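Local coordinates for Serine/threonine-protein acetyltransferase HopZ1a (Pseudomonas syringae pv. syringae, PDB 5KLP) that acetylates host proteins such as tubulin, as a serine/threonine acetyltransferase, and a lysine of its own, using acetyl-CoA, with inositol hexakisphosphate as its cofactor, at residues A136-I147 / Q174-A183; D188-I198 / I325-I333. The protein carries 10 engineered substitutions. All coordinates share one frame; numbering follows the deposited sequence.

Overall arrangement
Contact 1 pairs two neighbouring parallel strands, fourth and fifth across the six-stranded mixed sheet, and contact 2 packs the helix that follows them in the chain against the C-terminal helix 324-340. Their centres lie about 17 Å apart. Helix 189-202 joins them: Tyr196 OH is 2.9 Å from Thr180 OG1, and Tyr192 CE2 is 3.5 Å from the CB of engineered Ala183. The experimentally established active-site residues are split between the contacts, Glu143 ending a strand of contact 1 and Cys189 opening the helix of contact 2, with His123 outside both. Contact 2 also lines part of the inositol hexakisphosphate pocket; the ligand is about 12 Å from the side chain of Ala182.

Contact 1: A136-I147 / Q174-A183; sequences APTIIITEPAVI and QVAIIETQAA. Engineered in segment 174-183: Ala183 (natural residue Gln).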
loop_
_atom_site.group_PDB
_atom_site.type_symbol
_atom_site.label_atom_id
_atom_site.label_comp_id
_atom_site.label_asym_id
_atom_site.label_seq_id
_atom_site.Cartn_x
_atom_site.Cartn_y
_atom_site.Cartn_z
ATOM N N ALA A 136 2.437 -23.524 6.837
ATOM C CA ALA A 136 1.331 -23.063 5.995
ATOM C C ALA A 136 0.933 -21.609 6.286
ATOM O O ALA A 136 -0.081 -21.361 6.940
ATOM C CB ALA A 136 0.142 -23.967 6.183
ATOM N N PRO A 137 1.723 -20.641 5.797
ATOM C CA PRO A 137 1.432 -19.227 6.081
ATOM C C PRO A 137 0.185 -18.719 5.373
ATOM O O PRO A 137 -0.280 -19.342 4.418
ATOM C CB PRO A 137 2.673 -18.495 5.548
ATOM C CG PRO A 137 3.695 -19.566 5.328
ATOM C CD PRO A 137 2.920 -20.784 4.960
ATOM N N THR A 138 -0.349 -17.600 5.842
ATOM C CA THR A 138 -1.417 -16.904 5.139
ATOM C C THR A 138 -0.864 -15.551 4.737
ATOM O O THR A 138 -0.017 -14.995 5.437
ATOM C CB THR A 138 -2.687 -16.741 5.986
ATOM O OG1 THR A 138 -2.357 -16.076 7.210
ATOM C CG2 THR A 138 -3.311 -18.112 6.303
ATOM N N ILE A 139 -1.304 -15.052 3.585
ATOM C CA ILE A 139 -0.698 -13.872 2.978
ATOM C C ILE A 139 -1.770 -12.983 2.372
ATOM O O ILE A 139 -2.584 -13.425 1.574
ATOM C CB ILE A 139 0.340 -14.245 1.887
ATOM C CG1 ILE A 139 1.466 -15.106 2.474
ATOM C CG2 ILE A 139 0.932 -12.988 1.245
ATOM C CD1 ILE A 139 2.390 -15.720 1.437
ATOM N N ILE A 140 -1.769 -11.729 2.789
ATOM C CA ILE A 140 -2.651 -10.713 2.235
ATOM C C ILE A 140 -1.810 -9.723 1.453
ATOM O O ILE A 140 -0.999 -9.022 2.029
ATOM C CB ILE A 140 -3.392 -9.963 3.331
ATOM C CG1 ILE A 140 -4.251 -10.923 4.151
ATOM C CG2 ILE A 140 -4.233 -8.820 2.741
ATOM C CD1 ILE A 140 -4.754 -10.292 5.418
ATOM N N ILE A 141 -1.993 -9.669 0.147
ATOM C CA ILE A 141 -1.280 -8.688 -0.660
ATOM C C ILE A 141 -2.197 -7.522 -0.952
ATOM O O ILE A 141 -3.261 -7.700 -1.550
ATOM C CB ILE A 141 -0.784 -9.296 -1.968
ATOM C CG1 ILE A 141 0.217 -10.419 -1.688
ATOM C CG2 ILE A 141 -0.154 -8.213 -2.868
ATOM C CD1 ILE A 141 0.492 -11.284 -2.892
ATOM N N THR A 142 -1.813 -6.331 -0.514
ATOM C CA THR A 142 -2.627 -5.144 -0.799
ATOM C C THR A 142 -2.060 -4.454 -2.026
ATOM O O THR A 142 -0.900 -4.013 -2.040
ATOM C CB THR A 142 -2.658 -4.142 0.376
ATOM O OG1 THR A 142 -1.319 -3.700 0.646
ATOM C CG2 THR A 142 -3.228 -4.778 1.631
ATOM N N GLU A 143 -2.893 -4.394 -3.055
ATOM C CA GLU A 143 -2.593 -3.742 -4.323
ATOM C C GLU A 143 -3.210 -2.347 -4.292
ATOM O O GLU A 143 -4.428 -2.214 -4.358
ATOM C CB GLU A 143 -3.177 -4.565 -5.486
ATOM C CG GLU A 143 -3.188 -3.853 -6.839
ATOM C CD GLU A 143 -1.791 -3.447 -7.292
ATOM O OE1 GLU A 143 -1.436 -2.250 -7.145
ATOM O OE2 GLU A 143 -1.057 -4.339 -7.797
ATOM N N PRO A 144 -2.382 -1.302 -4.159
ATOM C CA PRO A 144 -2.907 0.067 -4.076
ATOM C C PRO A 144 -3.495 0.581 -5.384
ATOM O O PRO A 144 -4.262 1.546 -5.372
ATOM C CB PRO A 144 -1.671 0.894 -3.688
ATOM C CG PRO A 144 -0.717 -0.084 -3.127
ATOM C CD PRO A 144 -0.931 -1.340 -3.921
ATOM N N ALA A 145 -3.113 -0.011 -6.508
ATOM C CA ALA A 145 -3.679 0.429 -7.789
ATOM C C ALA A 145 -4.675 -0.622 -8.285
ATOM O O ALA A 145 -5.723 -0.815 -7.662
ATOM C CB ALA A 145 -2.578 0.696 -8.820
ATOM N N VAL A 146 -4.350 -1.331 -9.367
ATOM C CA VAL A 146 -5.267 -2.344 -9.892
ATOM C C VAL A 146 -4.544 -3.662 -10.127
ATOM O O VAL A 146 -3.343 -3.683 -10.416
ATOM C CB VAL A 146 -5.930 -1.890 -11.209
ATOM C CG1 VAL A 146 -6.867 -0.716 -10.954
ATOM C CG2 VAL A 146 -4.874 -1.524 -12.265
ATOM N N ILE A 147 -5.272 -4.765 -9.986
ATOM C CA ILE A 147 -4.688 -6.083 -10.176
ATOM C C ILE A 147 -4.311 -6.334 -11.633
ATOM O O ILE A 147 -3.230 -6.854 -11.932
ATOM C CB ILE A 147 -5.646 -7.196 -9.694
ATOM C CG1 ILE A 147 -5.725 -7.181 -8.164
ATOM C CG2 ILE A 147 -5.170 -8.563 -10.184
ATOM C CD1 ILE A 147 -6.805 -8.108 -7.586
ATOM N N GLN A 174 -4.712 -19.868 0.594
ATOM C CA GLN A 174 -4.388 -19.103 1.787
ATOM C C GLN A 174 -3.813 -17.739 1.410
ATOM O O GLN A 174 -3.246 -17.035 2.250
ATOM C CB GLN A 174 -3.422 -19.896 2.681
ATOM C CG GLN A 174 -4.004 -21.268 3.061
ATOM C CD GLN A 174 -3.245 -21.982 4.174
ATOM O OE1 GLN A 174 -2.266 -21.466 4.719
ATOM N NE2 GLN A 174 -3.705 -23.172 4.517
ATOM N N VAL A 175 -3.974 -17.368 0.143
ATOM C CA VAL A 175 -3.462 -16.087 -0.347
ATOM C C VAL A 175 -4.587 -15.218 -0.895
ATOM O O VAL A 175 -5.455 -15.711 -1.623
ATOM C CB VAL A 175 -2.392 -16.300 -1.446
ATOM C CG1 VAL A 175 -1.815 -14.969 -1.921
ATOM C CG2 VAL A 175 -1.278 -17.194 -0.915
ATOM N N ALA A 176 -4.557 -13.929 -0.549
ATOM C CA ALA A 176 -5.516 -12.960 -1.062
ATOM C C ALA A 176 -4.825 -11.738 -1.649
ATOM O O ALA A 176 -3.843 -11.226 -1.100
ATOM C CB ALA A 176 -6.483 -12.518 0.051
ATOM N N ILE A 177 -5.350 -11.259 -2.767
ATOM C CA ILE A 177 -4.892 -9.995 -3.307
ATOM C C ILE A 177 -6.041 -9.014 -3.190
ATOM O O ILE A 177 -7.105 -9.206 -3.783
ATOM C CB ILE A 177 -4.433 -10.111 -4.764
ATOM C CG1 ILE A 177 -3.304 -11.135 -4.880
ATOM C CG2 ILE A 177 -3.974 -8.757 -5.261
ATOM C CD1 ILE A 177 -2.818 -11.375 -6.293
ATOM N N ILE A 178 -5.826 -7.971 -2.406
ATOM C CA ILE A 178 -6.852 -6.976 -2.173
ATOM C C ILE A 178 -6.550 -5.720 -2.980
ATOM O O ILE A 178 -5.526 -5.055 -2.800
ATOM C CB ILE A 178 -6.979 -6.650 -0.689
ATOM C CG1 ILE A 178 -7.409 -7.918 0.061
ATOM C CG2 ILE A 178 -7.990 -5.518 -0.467
ATOM C CD1 ILE A 178 -7.399 -7.774 1.555
ATOM N N GLU A 179 -7.450 -5.423 -3.906
ATOM C CA GLU A 179 -7.266 -4.306 -4.820
ATOM C C GLU A 179 -7.952 -3.065 -4.258
ATOM O O GLU A 179 -9.165 -3.050 -4.145
ATOM C CB GLU A 179 -7.830 -4.664 -6.196
ATOM C CG GLU A 179 -7.898 -3.505 -7.182
ATOM C CD GLU A 179 -8.554 -3.901 -8.497
ATOM O OE1 GLU A 179 -7.899 -4.626 -9.275
ATOM O OE2 GLU A 179 -9.729 -3.504 -8.741
ATOM N N THR A 180 -7.205 -2.016 -3.921
ATOM C CA THR A 180 -7.877 -0.860 -3.320
ATOM C C THR A 180 -8.246 0.234 -4.336
ATOM O O THR A 180 -9.243 0.923 -4.150
ATOM C CB THR A 180 -7.021 -0.211 -2.198
ATOM O OG1 THR A 180 -5.914 0.492 -2.774
ATOM C CG2 THR A 180 -6.485 -1.264 -1.229
ATOM N N GLN A 181 -7.480 0.352 -5.424
ATOM C CA GLN A 181 -7.640 1.447 -6.411
ATOM C C GLN A 181 -7.469 2.831 -5.799
ATOM O O GLN A 181 -8.011 3.820 -6.315
ATOM C CB GLN A 181 -9.022 1.382 -7.111
ATOM C CG GLN A 181 -9.346 0.008 -7.726
ATOM C CD GLN A 181 -10.667 -0.012 -8.494
ATOM O OE1 GLN A 181 -11.261 1.040 -8.776
ATOM N NE2 GLN A 181 -11.130 -1.215 -8.842
ATOM N N ALA A 182 -6.723 2.924 -4.700
ATOM C CA ALA A 182 -6.515 4.230 -4.090
ATOM C C ALA A 182 -5.544 5.074 -4.935
ATOM O O ALA A 182 -5.705 6.286 -5.040
ATOM C CB ALA A 182 -6.004 4.079 -2.648
ATOM N N ALA A 183 -4.550 4.427 -5.541
ATOM C CA ALA A 183 -3.528 5.131 -6.326
ATOM C C ALA A 183 -4.025 5.398 -7.737
ATOM O O ALA A 183 -4.486 4.479 -8.418
ATOM C CB ALA A 183 -2.240 4.325 -6.379
#
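Ile141 lies at the middle of a parallel ladder between strands 138-143 and 175-179: its N donates to Ala176 O at 2.7 Å, and its O accepts from Ile178 N. The same alternation runs from Ile139 N on Gln174 O to Thr180 N on Glu143 O, linking the two strands of a beta-alpha-beta crossover through helix 153-167. On the face carrying Ile140 and Ile178, the CG2 branch of Ile140 meets Ile178 CD1 at 3.5 Å. On the other face Ile141 CB lies beside Ile177 CG1, while Ile177 CG2 packs against Ile147, whose CG1 and CD1 each approach to 3.7 Å.

Beyond Glu143 the chain folds back over the sheet face that carries Ile177 and Glu179. The Glu179 carboxylate, on an extended chain with CG anti to the backbone N (chi1 171°), receives Ile147 N at OE1 over 2.7 Å in an almost straight bond, 26° out of its plane on the anti side. Gln181 NE2 reaches OE2 at 2.7 Å, also from the anti side, and Thr230 adds a partner to OE1. Farther along, Ala183 N, in an engineered residue, donates to Pro144 O at 2.9 Å. Thr180 OG1 accepts from Ala182 N in an ST turn and also meets Tyr196.

Glu143, of the active site, turns differently: bent at chi2 (59°), it carries its carboxylate away from strand 175-179. OE1 takes Ala145 N at 2.9 Å through its anti lone pair, and OE2 is bonded to His158 and Gln154. Two buried glutamates on one face thus each have both oxygens engaged, Glu179 by the loop after Glu143 and by Gln181 and Thr230, Glu143 by Ala145 N, His158 and Gln154, which holds each carboxylate in its orientation.

Contact 2: D188-I198 / I325-I333; sequences DCVMYSLNYAI and IDGFRLQEI. With IHP (inositol hexakisphosphate), chain D.
Arg329 NH1 meets Asp188 OD1 at 3.1 Å in a salt bridge, the carboxylate oxygen lying in the guanidinium plane at its edge. The contact is a knob-into-hole packing of helix 189-198, which begins with active-site Cys189, on C-terminal helix 325-333; they cross at 69° with axes 9.7 Å apart and line part of the inositol hexakisphosphate pocket. Asp188, just before its helix, makes no side-chain cap but turns to Arg329. A water donates to both Asp188 OD2 and Asp326 OD2, while Arg51 pairs with Asp188 and Asp65 with Arg329. At the other end Asn195 ND2 donates to ligand O23 and Gln331 NE2 to O42, each at 3.0 Å. Gln331 NE2 also bonds to Glu332 OE2, which fixes the rotation of its amide.

Between these polar ends Phe328 is the knob among Met191, Leu194, Asn195 and Ile198. Selenomethionine Met191 makes an oblique Met-aromatic contact with the ring; Leu194 CG and Ile198 CD1 abut its edge. Ile325, with CG1 anti to the backbone N, lays CG1 over one Tyr192 face. Asn195 stands its amide nearly perpendicular (89°) to the Phe328 ring, ND2 3.2 Å above one face, with Glu332 CG on the opposite face.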
loop_
_atom_site.group_PDB
_atom_site.type_symbol
_atom_site.label_atom_id
_atom_site.label_comp_id
_atom_site.label_asym_id
_atom_site.label_seq_id
_atom_site.Cartn_x
_atom_site.Cartn_y
_atom_site.Cartn_z
ATOM N N ASP A 188 3.538 6.542 -7.307
ATOM C CA ASP A 188 3.636 6.682 -5.853
ATOM C C ASP A 188 3.452 5.367 -5.099
ATOM O O ASP A 188 3.249 5.368 -3.885
ATOM C CB ASP A 188 2.617 7.711 -5.343
ATOM C CG ASP A 188 2.832 9.100 -5.934
ATOM O OD1 ASP A 188 3.932 9.679 -5.781
ATOM O OD2 ASP A 188 1.898 9.610 -6.584
ATOM N N CYS A 189 3.564 4.247 -5.802
ATOM C CA CYS A 189 3.186 2.968 -5.220
ATOM C C CYS A 189 4.051 2.577 -4.031
ATOM O O CYS A 189 3.585 1.889 -3.130
ATOM C CB CYS A 189 3.234 1.882 -6.299
ATOM S SG CYS A 189 1.687 1.829 -7.261
ATOM N N VAL A 190 5.294 3.038 -4.000
ATOM C CA VAL A 190 6.117 2.773 -2.841
ATOM C C VAL A 190 5.537 3.458 -1.605
ATOM O O VAL A 190 5.520 2.869 -0.533
ATOM C CB VAL A 190 7.562 3.235 -3.038
ATOM C CG1 VAL A 190 8.367 2.985 -1.786
ATOM C CG2 VAL A 190 8.205 2.513 -4.227
HETATM N N MSE A 191 5.078 4.700 -1.756
HETATM C CA MSE A 191 4.517 5.446 -0.632
HETATM C C MSE A 191 3.189 4.818 -0.182
HETATM O O MSE A 191 2.937 4.715 1.021
HETATM C CB MSE A 191 4.322 6.923 -0.998
HETATM C CG MSE A 191 5.630 7.729 -1.018
HETATM SE SE MSE A 191 6.595 7.572 0.713
HETATM C CE MSE A 191 8.060 6.401 0.116
ATOM N N TYR A 192 2.346 4.395 -1.126
ATOM C CA TYR A 192 1.097 3.718 -0.737
ATOM C C TYR A 192 1.419 2.424 0.001
ATOM O O TYR A 192 0.808 2.106 1.013
ATOM C CB TYR A 192 0.200 3.407 -1.945
ATOM C CG TYR A 192 -0.615 4.592 -2.410
ATOM C CD1 TYR A 192 -1.775 4.967 -1.748
ATOM C CD2 TYR A 192 -0.196 5.363 -3.498
ATOM C CE1 TYR A 192 -2.517 6.076 -2.170
ATOM C CE2 TYR A 192 -0.926 6.458 -3.923
ATOM C CZ TYR A 192 -2.085 6.806 -3.259
ATOM O OH TYR A 192 -2.803 7.901 -3.689
ATOM N N SER A 193 2.393 1.680 -0.512
ATOM C CA SER A 193 2.750 0.407 0.097
ATOM C C SER A 193 3.310 0.600 1.506
ATOM O O SER A 193 3.002 -0.177 2.412
ATOM C CB SER A 193 3.759 -0.344 -0.786
ATOM O OG SER A 193 3.184 -0.693 -2.042
ATOM N N LEU A 194 4.156 1.616 1.680
ATOM C CA LEU A 194 4.710 1.921 3.001
ATOM C C LEU A 194 3.591 2.346 3.943
ATOM O O LEU A 194 3.498 1.867 5.075
ATOM C CB LEU A 194 5.795 3.012 2.906
ATOM C CG LEU A 194 6.359 3.521 4.234
ATOM C CD1 LEU A 194 6.954 2.362 5.030
ATOM C CD2 LEU A 194 7.413 4.625 4.025
ATOM N N ASN A 195 2.733 3.243 3.477
ATOM C CA ASN A 195 1.610 3.670 4.303
ATOM C C ASN A 195 0.729 2.491 4.667
ATOM O O ASN A 195 0.269 2.372 5.803
ATOM C CB ASN A 195 0.768 4.738 3.593
ATOM C CG ASN A 195 -0.355 5.264 4.479
ATOM O OD1 ASN A 195 -1.470 4.762 4.440
ATOM N ND2 ASN A 195 -0.046 6.267 5.300
ATOM N N TYR A 196 0.511 1.612 3.698
ATOM C CA TYR A 196 -0.340 0.451 3.897
ATOM C C TYR A 196 0.224 -0.511 4.939
ATOM O O TYR A 196 -0.529 -1.113 5.717
ATOM C CB TYR A 196 -0.552 -0.269 2.564
ATOM C CG TYR A 196 -1.677 0.325 1.729
ATOM C CD1 TYR A 196 -2.238 1.572 2.047
ATOM C CD2 TYR A 196 -2.207 -0.377 0.648
ATOM C CE1 TYR A 196 -3.274 2.106 1.300
ATOM C CE2 TYR A 196 -3.253 0.145 -0.107
ATOM C CZ TYR A 196 -3.785 1.382 0.224
ATOM O OH TYR A 196 -4.827 1.879 -0.530
ATOM N N ALA A 197 1.545 -0.660 4.956
ATOM C CA ALA A 197 2.202 -1.507 5.956
ATOM C C ALA A 197 1.923 -0.970 7.350
ATOM O O ALA A 197 1.555 -1.722 8.255
ATOM C CB ALA A 197 3.719 -1.578 5.708
ATOM N N ILE A 198 2.102 0.336 7.522
ATOM C CA ILE A 198 1.816 0.980 8.810
ATOM C C ILE A 198 0.340 0.800 9.196
ATOM O O ILE A 198 0.026 0.520 10.362
ATOM C CB ILE A 198 2.153 2.486 8.786
ATOM C CG1 ILE A 198 3.638 2.691 8.461
ATOM C CG2 ILE A 198 1.800 3.131 10.140
ATOM C CD1 ILE A 198 4.028 4.140 8.226
ATOM N N ILE A 325 -0.911 11.814 -0.662
ATOM C CA ILE A 325 0.169 10.821 -0.612
ATOM C C ILE A 325 1.533 11.515 -0.677
ATOM O O ILE A 325 2.511 11.042 -0.101
ATOM C CB ILE A 325 0.057 9.768 -1.743
ATOM C CG1 ILE A 325 0.969 8.570 -1.452
ATOM C CG2 ILE A 325 0.400 10.373 -3.113
ATOM C CD1 ILE A 325 0.655 7.828 -0.161
ATOM N N ASP A 326 1.577 12.658 -1.346
ATOM C CA ASP A 326 2.811 13.446 -1.429
ATOM C C ASP A 326 3.106 14.068 -0.067
ATOM O O ASP A 326 4.267 14.247 0.316
ATOM C CB ASP A 326 2.667 14.496 -2.531
ATOM C CG ASP A 326 2.353 13.856 -3.893
ATOM O OD1 ASP A 326 3.081 12.918 -4.324
ATOM O OD2 ASP A 326 1.332 14.232 -4.496
ATOM N N GLY A 327 2.045 14.349 0.683
ATOM C CA GLY A 327 2.175 14.790 2.060
ATOM C C GLY A 327 2.723 13.681 2.950
ATOM O O GLY A 327 3.552 13.928 3.826
ATOM N N PHE A 328 2.254 12.456 2.729
ATOM C CA PHE A 328 2.765 11.315 3.476
ATOM C C PHE A 328 4.280 11.149 3.242
ATOM O O PHE A 328 5.026 10.854 4.170
ATOM C CB PHE A 328 2.005 10.031 3.099
ATOM C CG PHE A 328 2.562 8.790 3.750
ATOM C CD1 PHE A 328 2.416 8.579 5.115
ATOM C CD2 PHE A 328 3.277 7.865 3.007
ATOM C CE1 PHE A 328 2.953 7.448 5.725
ATOM C CE2 PHE A 328 3.822 6.743 3.606
ATOM C CZ PHE A 328 3.659 6.532 4.970
ATOM N N ARG A 329 4.731 11.359 2.007
ATOM C CA ARG A 329 6.158 11.237 1.708
ATOM C C ARG A 329 6.975 12.258 2.503
ATOM O O ARG A 329 8.022 11.917 3.032
ATOM C CB ARG A 329 6.433 11.386 0.210
ATOM C CG ARG A 329 7.920 11.231 -0.173
ATOM C CD ARG A 329 8.056 11.032 -1.693
ATOM N NE ARG A 329 6.981 11.755 -2.342
ATOM C CZ ARG A 329 6.146 11.263 -3.246
ATOM N NH1 ARG A 329 6.248 10.018 -3.698
ATOM N NH2 ARG A 329 5.206 12.051 -3.708
ATOM N N LEU A 330 6.492 13.497 2.574
ATOM C CA LEU A 330 7.140 14.542 3.359
ATOM C C LEU A 330 7.224 14.131 4.834
ATOM O O LEU A 330 8.233 14.351 5.504
ATOM C CB LEU A 330 6.372 15.860 3.217
ATOM C CG LEU A 330 6.231 16.380 1.776
ATOM C CD1 LEU A 330 5.488 17.706 1.747
ATOM C CD2 LEU A 330 7.591 16.527 1.098
ATOM N N GLN A 331 6.145 13.542 5.335
ATOM C CA GLN A 331 6.091 13.055 6.707
ATOM C C GLN A 331 7.151 11.988 6.973
ATOM O O GLN A 331 7.822 12.007 8.014
ATOM C CB GLN A 331 4.701 12.494 7.006
ATOM C CG GLN A 331 4.632 11.655 8.253
ATOM C CD GLN A 331 3.278 10.979 8.405
ATOM O OE1 GLN A 331 2.286 11.620 8.762
ATOM N NE2 GLN A 331 3.225 9.686 8.086
ATOM N N GLU A 332 7.308 11.063 6.027
ATOM C CA GLU A 332 8.264 9.972 6.195
ATOM C C GLU A 332 9.716 10.461 6.165
ATOM O O GLU A 332 10.541 10.016 6.951
ATOM C CB GLU A 332 8.041 8.916 5.125
ATOM C CG GLU A 332 6.692 8.247 5.277
ATOM C CD GLU A 332 6.473 7.770 6.698
ATOM O OE1 GLU A 332 7.047 6.710 7.047
ATOM O OE2 GLU A 332 5.749 8.454 7.464
ATOM N N ILE A 333 10.013 11.376 5.252
ATOM C CA ILE A 333 11.368 11.927 5.147
ATOM C C ILE A 333 11.706 12.690 6.419
ATOM O O ILE A 333 12.795 12.525 6.995
ATOM C CB ILE A 333 11.489 12.825 3.913
ATOM C CG1 ILE A 333 11.245 11.988 2.653
ATOM C CG2 ILE A 333 12.852 13.514 3.862
ATOM C CD1 ILE A 333 11.224 12.784 1.384
HETATM C C1 IHP D . 0.610 10.275 12.140
HETATM C C2 IHP D . 0.216 9.771 10.679
HETATM C C3 IHP D . -0.567 10.670 9.648
HETATM C C4 IHP D . -1.025 12.085 10.238
HETATM C C5 IHP D . -1.110 12.239 11.745
HETATM C C6 IHP D . 0.255 11.810 12.265
HETATM O O11 IHP D . 0.105 9.528 13.088
HETATM P P1 IHP D . 0.855 8.650 14.327
HETATM O O21 IHP D . 0.132 7.320 14.530
HETATM O O31 IHP D . 0.784 9.441 15.637
HETATM O O41 IHP D . 2.320 8.331 14.083
HETATM O O12 IHP D . -0.282 8.488 10.668
HETATM P P2 IHP D . 0.621 7.321 9.858
HETATM O O22 IHP D . 2.023 7.215 10.494
HETATM O O32 IHP D . -0.014 5.926 9.838
HETATM O O42 IHP D . 0.865 7.807 8.408
HETATM O O13 IHP D . -1.570 9.980 9.274
HETATM P P3 IHP D . -2.129 9.339 7.819
HETATM O O23 IHP D . -1.237 8.351 7.066
HETATM O O33 IHP D . -3.273 8.577 8.484
HETATM O O43 IHP D . -2.654 10.383 6.837
HETATM O O14 IHP D . -2.165 12.513 9.678
HETATM P P4 IHP D . -2.205 13.575 8.454
HETATM O O24 IHP D . -1.888 12.905 7.115
HETATM O O34 IHP D . -3.565 14.296 8.358
HETATM O O44 IHP D . -1.150 14.678 8.661
HETATM O O15 IHP D . -2.184 11.699 12.344
HETATM P P5 IHP D . -3.412 12.623 13.084
HETATM O O25 IHP D . -3.288 14.100 12.695
HETATM O O35 IHP D . -4.816 12.136 12.631
HETATM O O45 IHP D . -3.360 12.546 14.613
HETATM O O16 IHP D . 0.433 12.232 13.515
HETATM P P6 IHP D . 1.860 12.729 14.141
HETATM O O26 IHP D . 2.665 13.489 13.088
HETATM O O36 IHP D . 1.648 13.646 15.359
HETATM O O46 IHP D . 2.690 11.532 14.619
HETATM O O HOH W 1 0.592 12.277 -6.196
#